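D-alanyl-D-alanine carboxypeptidase DacD (Escherichia coli, PDB 5FSR) removes the C-terminal D-alanine from the peptide stems of cell-wall precursors, acting as a serine DD-carboxypeptidase of the penicillin-binding protein class. Local coordinates at residues 66-70 / 167-172. Residues are numbered along the deposited sequence; the frame is centred on the assembly and turned at random.
Sequences TKLMT and FETVHG
The phenyl ring of F167 has T66 OG1 at its edge, in plane, 3.5 Å from F167 CE1, and takes M69 obliquely at its CE2 and CZ corner. T66 CG2 packs 3.5 Å from F167 CD1, and M69 CG lies 3.6 Å from F167 CE2. Residues 66-70 belong to the active-site helix 66-79 of a penicillin-binding protein, whose Ser-X-X-Lys motif runs from S64 to K67, packed against a loop between helices 146-159 and 182-193. Phenylalanine suits position 167, since its flat apolar ring packs against the T66 methyl and the CB and CG of M69. Threonine suits position 66 by having two branches: with CG2 anti to the backbone N, the methyl meets the ring and the loop backbone, and the hydroxyl, beside the backbone N, sits at the ring edge and is hydrogen-bonded to Q178. The M69 side chain also touches L162 and L188. Where G172 passes T66, its positive phi (87°) and the nearness of T66 CB suit a residue without a side chain.

K67, probably the proton acceptor as in relatives, crosses H171 obliquely, its CE 3.5 Å from H171 O. The chain stays extended until a bend at chi4 (119°) turns NZ to S130, its hydrogen-bond partner and a probable catalytic residue; S64, the presumed acylated serine, is close by. H171 leaves its backbone pointing away from the helix, though its CB still touches K67 CE (4.2 Å); its ND1 makes a weak hydrogen bond with L173 N.

One turn along, T70 ties helix to loop: its hydroxyl OG1 donates to V170 O at 2.8 Å, arriving 50° above the carbonyl plane, while T70 CG2 touches the same oxygen at 3.4 Å.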
ATOM      1  N   THR A  66       0.511  -3.037  10.208  1.00 19.94           N
ATOM      2  CA  THR A  66       1.943  -2.916  10.432  1.00 19.84           C
ATOM      3  C   THR A  66       2.791  -3.877   9.535  1.00 19.17           C
ATOM      4  O   THR A  66       3.860  -3.511   9.086  1.00 18.85           O
ATOM      5  CB  THR A  66       2.245  -3.099  11.943  1.00 20.86           C
ATOM      6  OG1 THR A  66       1.698  -1.979  12.660  1.00 21.60           O
ATOM      7  CG2 THR A  66       3.738  -3.260  12.241  1.00 20.76           C
ATOM      8  N   LYS A  67       2.285  -5.058   9.223  1.00 19.44           N
ATOM      9  CA  LYS A  67       2.986  -6.010   8.334  1.00 19.34           C
ATOM     10  C   LYS A  67       3.221  -5.565   6.929  1.00 18.82           C
ATOM     11  O   LYS A  67       4.059  -6.192   6.263  1.00 18.78           O
ATOM     12  CB  LYS A  67       2.299  -7.380   8.265  1.00 19.66           C
ATOM     13  CG  LYS A  67       2.547  -8.205   9.504  1.00 20.59           C
ATOM     14  CD  LYS A  67       1.601  -9.402   9.582  1.00 21.37           C
ATOM     15  CE  LYS A  67       1.450  -9.899  10.993  1.00 22.50           C
ATOM     16  NZ  LYS A  67       0.095  -9.878  11.610  1.00 23.60           N
ATOM     17  N   LEU A  68       2.516  -4.523   6.465  1.00 18.76           N
ATOM     18  CA  LEU A  68       2.870  -3.921   5.175  1.00 18.41           C
ATOM     19  C   LEU A  68       4.247  -3.350   5.241  1.00 18.13           C
ATOM     20  O   LEU A  68       5.033  -3.564   4.325  1.00 17.85           O
ATOM     21  CB  LEU A  68       1.880  -2.822   4.723  1.00 18.51           C
ATOM     22  CG  LEU A  68       0.454  -3.289   4.550  1.00 19.01           C
ATOM     23  CD1 LEU A  68      -0.419  -2.063   4.301  1.00 19.34           C
ATOM     24  CD2 LEU A  68       0.345  -4.295   3.421  1.00 18.91           C
ATOM     25  N   MET A  69       4.529  -2.609   6.317  1.00 18.64           N
ATOM     26  CA  MET A  69       5.888  -2.061   6.540  1.00 19.07           C
ATOM     27  C   MET A  69       6.937  -3.143   6.680  1.00 19.28           C
ATOM     28  O   MET A  69       8.047  -3.021   6.154  1.00 19.43           O
ATOM     29  CB  MET A  69       5.931  -1.152   7.755  1.00 19.87           C
ATOM     30  CG  MET A  69       7.288  -0.504   8.005  1.00 20.54           C
ATOM     31  SD  MET A  69       7.959   0.167   6.479  1.00 20.34           S
ATOM     32  CE  MET A  69       7.552   1.916   6.668  1.00 20.99           C
ATOM     33  N   THR A  70       6.568  -4.238   7.344  1.00 19.74           N
ATOM     34  CA  THR A  70       7.493  -5.344   7.600  1.00 20.16           C
ATOM     35  C   THR A  70       7.900  -5.905   6.241  1.00 19.94           C
ATOM     36  O   THR A  70       9.100  -6.055   5.968  1.00 20.34           O
ATOM     37  CB  THR A  70       6.845  -6.378   8.551  1.00 20.63           C
ATOM     38  OG1 THR A  70       6.527  -5.734   9.805  1.00 21.06           O
ATOM     39  CG2 THR A  70       7.717  -7.633   8.751  1.00 20.99           C
ATOM     40  N   PHE A 167       6.226   2.608  14.843  1.00 29.37           N
ATOM     41  CA  PHE A 167       6.124   1.172  15.088  1.00 28.60           C
ATOM     42  C   PHE A 167       6.855   0.832  16.388  1.00 30.04           C
ATOM     43  O   PHE A 167       7.731   1.574  16.812  1.00 31.07           O
ATOM     44  CB  PHE A 167       6.682   0.422  13.885  1.00 26.97           C
ATOM     45  CG  PHE A 167       5.922   0.650  12.617  1.00 25.53           C
ATOM     46  CD1 PHE A 167       4.628   0.139  12.458  1.00 24.91           C
ATOM     47  CD2 PHE A 167       6.464   1.392  11.584  1.00 25.04           C
ATOM     48  CE1 PHE A 167       3.911   0.346  11.270  1.00 23.90           C
ATOM     49  CE2 PHE A 167       5.730   1.620  10.403  1.00 24.01           C
ATOM     50  CZ  PHE A 167       4.474   1.082  10.243  1.00 23.25           C
ATOM     51  N   GLU A 168       6.432  -0.256  17.028  1.00 30.28           N
ATOM     52  CA  GLU A 168       7.147  -0.868  18.167  1.00 31.61           C
ATOM     53  C   GLU A 168       7.561  -2.323  17.965  1.00 30.53           C
ATOM     54  O   GLU A 168       8.582  -2.708  18.468  1.00 31.28           O
ATOM     55  CB  GLU A 168       6.322  -0.784  19.452  1.00 33.60           C
ATOM     56  CG  GLU A 168       6.252   0.607  20.047  1.00 35.34           C
ATOM     57  CD  GLU A 168       5.517   0.630  21.368  1.00 37.59           C
ATOM     58  OE1 GLU A 168       4.415   0.023  21.443  1.00 37.32           O
ATOM     59  OE2 GLU A 168       6.049   1.249  22.331  1.00 39.81           O
ATOM     60  N   THR A 169       6.777  -3.139  17.261  1.00 29.08           N
ATOM     61  CA  THR A 169       7.101  -4.572  17.110  1.00 28.37           C
ATOM     62  C   THR A 169       7.084  -4.941  15.651  1.00 26.53           C
ATOM     63  O   THR A 169       6.466  -4.235  14.892  1.00 25.51           O
ATOM     64  CB  THR A 169       6.098  -5.449  17.876  1.00 29.00           C
ATOM     65  OG1 THR A 169       4.742  -5.166  17.451  1.00 28.25           O
ATOM     66  CG2 THR A 169       6.253  -5.186  19.357  1.00 30.80           C
ATOM     67  N   VAL A 170       7.731  -6.067  15.294  1.00 26.02           N
ATOM     68  CA  VAL A 170       7.897  -6.505  13.874  1.00 24.57           C
ATOM     69  C   VAL A 170       6.633  -7.085  13.192  1.00 23.78           C
ATOM     70  O   VAL A 170       6.655  -7.391  12.003  1.00 23.11           O
ATOM     71  CB  VAL A 170       9.013  -7.595  13.710  1.00 24.47           C
ATOM     72  CG1 VAL A 170      10.350  -7.091  14.222  1.00 25.24           C
ATOM     73  CG2 VAL A 170       8.626  -8.908  14.378  1.00 25.14           C
ATOM     74  N   HIS A 171       5.588  -7.316  13.964  1.00 24.06           N
ATOM     75  CA  HIS A 171       4.363  -7.932  13.498  1.00 23.63           C
ATOM     76  C   HIS A 171       3.071  -7.195  13.927  1.00 24.09           C
ATOM     77  O   HIS A 171       1.995  -7.631  13.558  1.00 23.95           O
ATOM     78  CB  HIS A 171       4.298  -9.390  14.021  1.00 24.33           C
ATOM     79  CG  HIS A 171       4.897  -9.579  15.378  1.00 25.37           C
ATOM     80  ND1 HIS A 171       4.431  -8.924  16.493  1.00 26.38           N
ATOM     81  CD2 HIS A 171       5.948 -10.331  15.792  1.00 25.87           C
ATOM     82  CE1 HIS A 171       5.157  -9.267  17.542  1.00 27.62           C
ATOM     83  NE2 HIS A 171       6.068 -10.139  17.150  1.00 27.26           N
ATOM     84  N   GLY A 172       3.170  -6.139  14.742  1.00 24.82           N
ATOM     85  CA  GLY A 172       2.006  -5.385  15.218  1.00 25.68           C
ATOM     86  C   GLY A 172       1.354  -5.905  16.476  1.00 27.51           C
ATOM     87  O   GLY A 172       0.554  -5.208  17.119  1.00 28.68           O
TER